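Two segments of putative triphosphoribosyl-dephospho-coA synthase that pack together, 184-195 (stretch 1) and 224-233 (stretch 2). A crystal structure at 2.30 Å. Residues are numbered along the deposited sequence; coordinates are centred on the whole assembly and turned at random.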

# COMPACT_ATOMS: atom_id res chain seq x y z
N LYS A 184 16.11 -3.17 12.95
CA LYS A 184 16.16 -1.75 12.65
C LYS A 184 14.96 -1.36 11.79
O LYS A 184 14.43 -0.26 11.91
N PHE A 185 14.53 -2.26 10.92
CA PHE A 185 13.51 -1.89 9.96
C PHE A 185 12.42 -2.92 10.07
O PHE A 185 12.70 -4.11 9.91
N PRO A 186 11.20 -2.48 10.43
CA PRO A 186 10.02 -3.35 10.38
C PRO A 186 9.82 -3.75 8.92
O PRO A 186 9.96 -2.92 8.02
N ASP A 187 9.58 -5.03 8.68
CA ASP A 187 9.48 -5.57 7.33
C ASP A 187 8.09 -5.29 6.75
O ASP A 187 7.07 -5.79 7.29
N PRO A 188 8.03 -4.50 5.66
CA PRO A 188 6.78 -4.19 4.98
C PRO A 188 5.96 -5.45 4.63
O PRO A 188 4.74 -5.42 4.72
N LEU A 189 6.61 -6.54 4.27
CA LEU A 189 5.87 -7.80 4.01
C LEU A 189 5.20 -8.34 5.25
O LEU A 189 4.04 -8.80 5.22
N VAL A 190 5.93 -8.31 6.36
CA VAL A 190 5.32 -8.68 7.64
C VAL A 190 4.18 -7.69 7.99
O VAL A 190 3.10 -8.12 8.41
N ILE A 191 4.41 -6.39 7.80
CA ILE A 191 3.38 -5.37 8.11
C ILE A 191 2.08 -5.77 7.40
O ILE A 191 1.01 -5.84 8.03
N ALA A 192 2.19 -6.07 6.11
CA ALA A 192 1.02 -6.33 5.28
C ALA A 192 0.32 -7.63 5.65
O ALA A 192 -0.87 -7.74 5.48
N LYS A 193 1.07 -8.62 6.13
CA LYS A 193 0.46 -9.92 6.47
C LYS A 193 -0.04 -9.96 7.92
O LYS A 193 -1.17 -10.39 8.17
N MSE A 194 0.82 -9.53 8.85
CA MSE A 194 0.60 -9.64 10.30
C MSE A 194 0.18 -8.35 10.96
O MSE A 194 -0.27 -8.36 12.10
N GLY A 195 0.36 -7.22 10.29
CA GLY A 195 0.03 -5.94 10.88
C GLY A 195 1.24 -5.19 11.41
O GLY A 195 2.26 -5.78 11.73
N LYS A 224 6.16 -20.60 12.71
CA LYS A 224 4.85 -21.02 13.21
C LYS A 224 3.80 -19.92 12.98
O LYS A 224 2.64 -20.21 12.68
N ASP A 225 4.23 -18.66 13.07
CA ASP A 225 3.33 -17.55 12.80
C ASP A 225 3.04 -17.30 11.32
O ASP A 225 2.05 -16.63 11.01
N GLY A 226 3.87 -17.83 10.42
CA GLY A 226 3.74 -17.56 8.98
C GLY A 226 4.27 -16.17 8.61
O GLY A 226 3.88 -15.58 7.59
N ALA A 227 5.18 -15.65 9.43
CA ALA A 227 5.73 -14.32 9.22
C ALA A 227 7.15 -14.40 8.66
O ALA A 227 8.06 -14.71 9.41
N ASN A 228 7.34 -14.14 7.38
CA ASN A 228 8.68 -14.21 6.81
C ASN A 228 9.20 -12.83 6.49
O ASN A 228 8.60 -12.14 5.69
N PRO A 229 10.32 -12.41 7.09
CA PRO A 229 10.87 -11.07 6.83
C PRO A 229 11.67 -11.00 5.54
O PRO A 229 12.87 -10.71 5.58
N GLY A 230 10.99 -11.23 4.42
CA GLY A 230 11.64 -11.28 3.10
C GLY A 230 12.46 -10.06 2.70
O GLY A 230 13.49 -10.19 2.06
N THR A 231 12.01 -8.88 3.09
CA THR A 231 12.65 -7.64 2.67
C THR A 231 13.99 -7.49 3.35
O THR A 231 14.93 -6.93 2.76
N ILE A 232 14.09 -7.97 4.58
CA ILE A 232 15.31 -7.89 5.34
C ILE A 232 16.39 -8.74 4.67
O ILE A 232 17.52 -8.29 4.46
N ALA A 233 16.02 -9.97 4.31
CA ALA A 233 16.90 -10.82 3.53
C ALA A 233 17.22 -10.19 2.16
O ALA A 233 18.37 -10.23 1.70

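Asp187 organizes the contact. Its CA-to-CB bond points toward stretch 2, and with chi1 in t (-160°) and chi2 at -56° the carboxylate reaches the start of the helix at 230-233. Asp187 OD1 accepts from Thr231 OG1 at 2.7 Å and, as the N-cap of its own helix, from Leu189 N at 3.0 Å, so one oxygen joins both helix starts. Asp187 OD2 accepts from Ile232 N at 3.2 Å (151° at hydrogen) and weakly from Thr231 N at 2.9 Å (126°); its position is less certain, because it sits too close to a neighbour in the model. Thr231, chi1 m (-45°), also points toward stretch 1, and its OG1 lies 3.5 Å from both Pro188 CG and Leu189 CG.

Leu189 adopts m,t, which brings CD1 to 3.8 Å from Gly230 CA; an ideal CB on that glycine would stand 2.8 Å from Leu189 CD1, a clash. Val190, chi1 t, sets CG2 4.0 Å from Pro229 CA. Ile232 starts sideways, but its m,m conformation carries CD1 nearer, 4.2 Å from Phe185 CB, whereas the Phe185 ring leads away.

Farther along, selenomethionine Met194 folds m,m,m, placing CG 3.9 Å from Ala227 CB and CE 3.8 Å from Asp225 O. Extended Lys193 lays CD 3.4 Å from Gly226 O.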

# COMPACT_ATOMS: atom_id res chain seq x y z
CB LYS A 184 17.48 -1.45 11.93
CG LYS A 184 17.87 -0.02 11.85
CD LYS A 184 19.17 0.09 11.08
CE LYS A 184 19.71 1.49 11.09
NZ LYS A 184 20.72 1.58 12.16
CB PHE A 185 14.07 -1.84 8.55
CG PHE A 185 15.18 -0.84 8.37
CD1 PHE A 185 14.92 0.53 8.37
CD2 PHE A 185 16.48 -1.28 8.19
CE1 PHE A 185 15.93 1.44 8.19
CE2 PHE A 185 17.52 -0.37 8.02
CZ PHE A 185 17.26 0.99 8.03
CB PRO A 186 8.87 -2.47 10.88
CG PRO A 186 9.47 -1.16 11.27
CD PRO A 186 10.87 -1.06 10.69
CB ASP A 187 9.73 -7.09 7.35
CG ASP A 187 10.12 -7.65 5.98
OD1 ASP A 187 9.35 -7.45 5.02
OD2 ASP A 187 11.21 -8.28 5.86
CB PRO A 188 7.25 -3.44 3.71
CG PRO A 188 8.66 -3.77 3.55
CD PRO A 188 9.20 -3.98 4.92
CB LEU A 189 6.82 -8.87 3.48
CG LEU A 189 7.46 -8.57 2.14
CD1 LEU A 189 8.49 -9.69 1.82
CD2 LEU A 189 6.40 -8.46 1.05
CB VAL A 190 6.38 -8.75 8.74
CG1 VAL A 190 5.75 -8.89 10.11
CG2 VAL A 190 7.37 -9.86 8.46
CB ILE A 191 3.80 -3.91 7.67
CG1 ILE A 191 4.93 -3.36 8.55
CG2 ILE A 191 2.63 -3.00 7.73
CD1 ILE A 191 5.54 -2.06 8.07
CB ALA A 192 1.41 -6.33 3.79
CB LYS A 193 1.45 -11.07 6.22
CG LYS A 193 0.84 -12.45 6.45
CD LYS A 193 1.73 -13.57 5.98
CE LYS A 193 0.98 -14.90 6.01
NZ LYS A 193 1.45 -15.85 4.93
CB MSE A 194 1.87 -10.11 11.01
CG MSE A 194 2.55 -11.29 10.43
SE MSE A 194 1.36 -12.77 10.13
CE MSE A 194 0.71 -13.16 11.96
CB LYS A 224 4.91 -21.43 14.68
CG LYS A 224 5.59 -22.78 14.96
CD LYS A 224 4.58 -23.98 15.06
CE LYS A 224 4.99 -24.97 16.16
NZ LYS A 224 3.91 -25.95 16.56
CB ASP A 225 3.84 -16.27 13.46
CG ASP A 225 3.62 -16.28 14.95
OD1 ASP A 225 2.97 -17.22 15.44
OD2 ASP A 225 4.08 -15.36 15.64
CB ALA A 227 5.75 -13.56 10.54
CB ASN A 228 8.69 -15.06 5.54
CG ASN A 228 9.99 -14.86 4.71
OD1 ASN A 228 11.10 -15.03 5.23
ND2 ASN A 228 9.84 -14.50 3.45
CB PRO A 229 11.81 -10.83 8.01
CG PRO A 229 11.82 -12.07 8.83
CD PRO A 229 11.11 -13.15 8.09
CB THR A 231 11.79 -6.43 3.02
OG1 THR A 231 10.42 -6.70 2.67
CG2 THR A 231 12.26 -5.17 2.32
CB ILE A 232 15.08 -8.26 6.82
CG1 ILE A 232 13.97 -7.40 7.43
CG2 ILE A 232 16.39 -8.17 7.62
CD1 ILE A 232 14.23 -5.85 7.30
CB ALA A 233 16.27 -12.21 3.36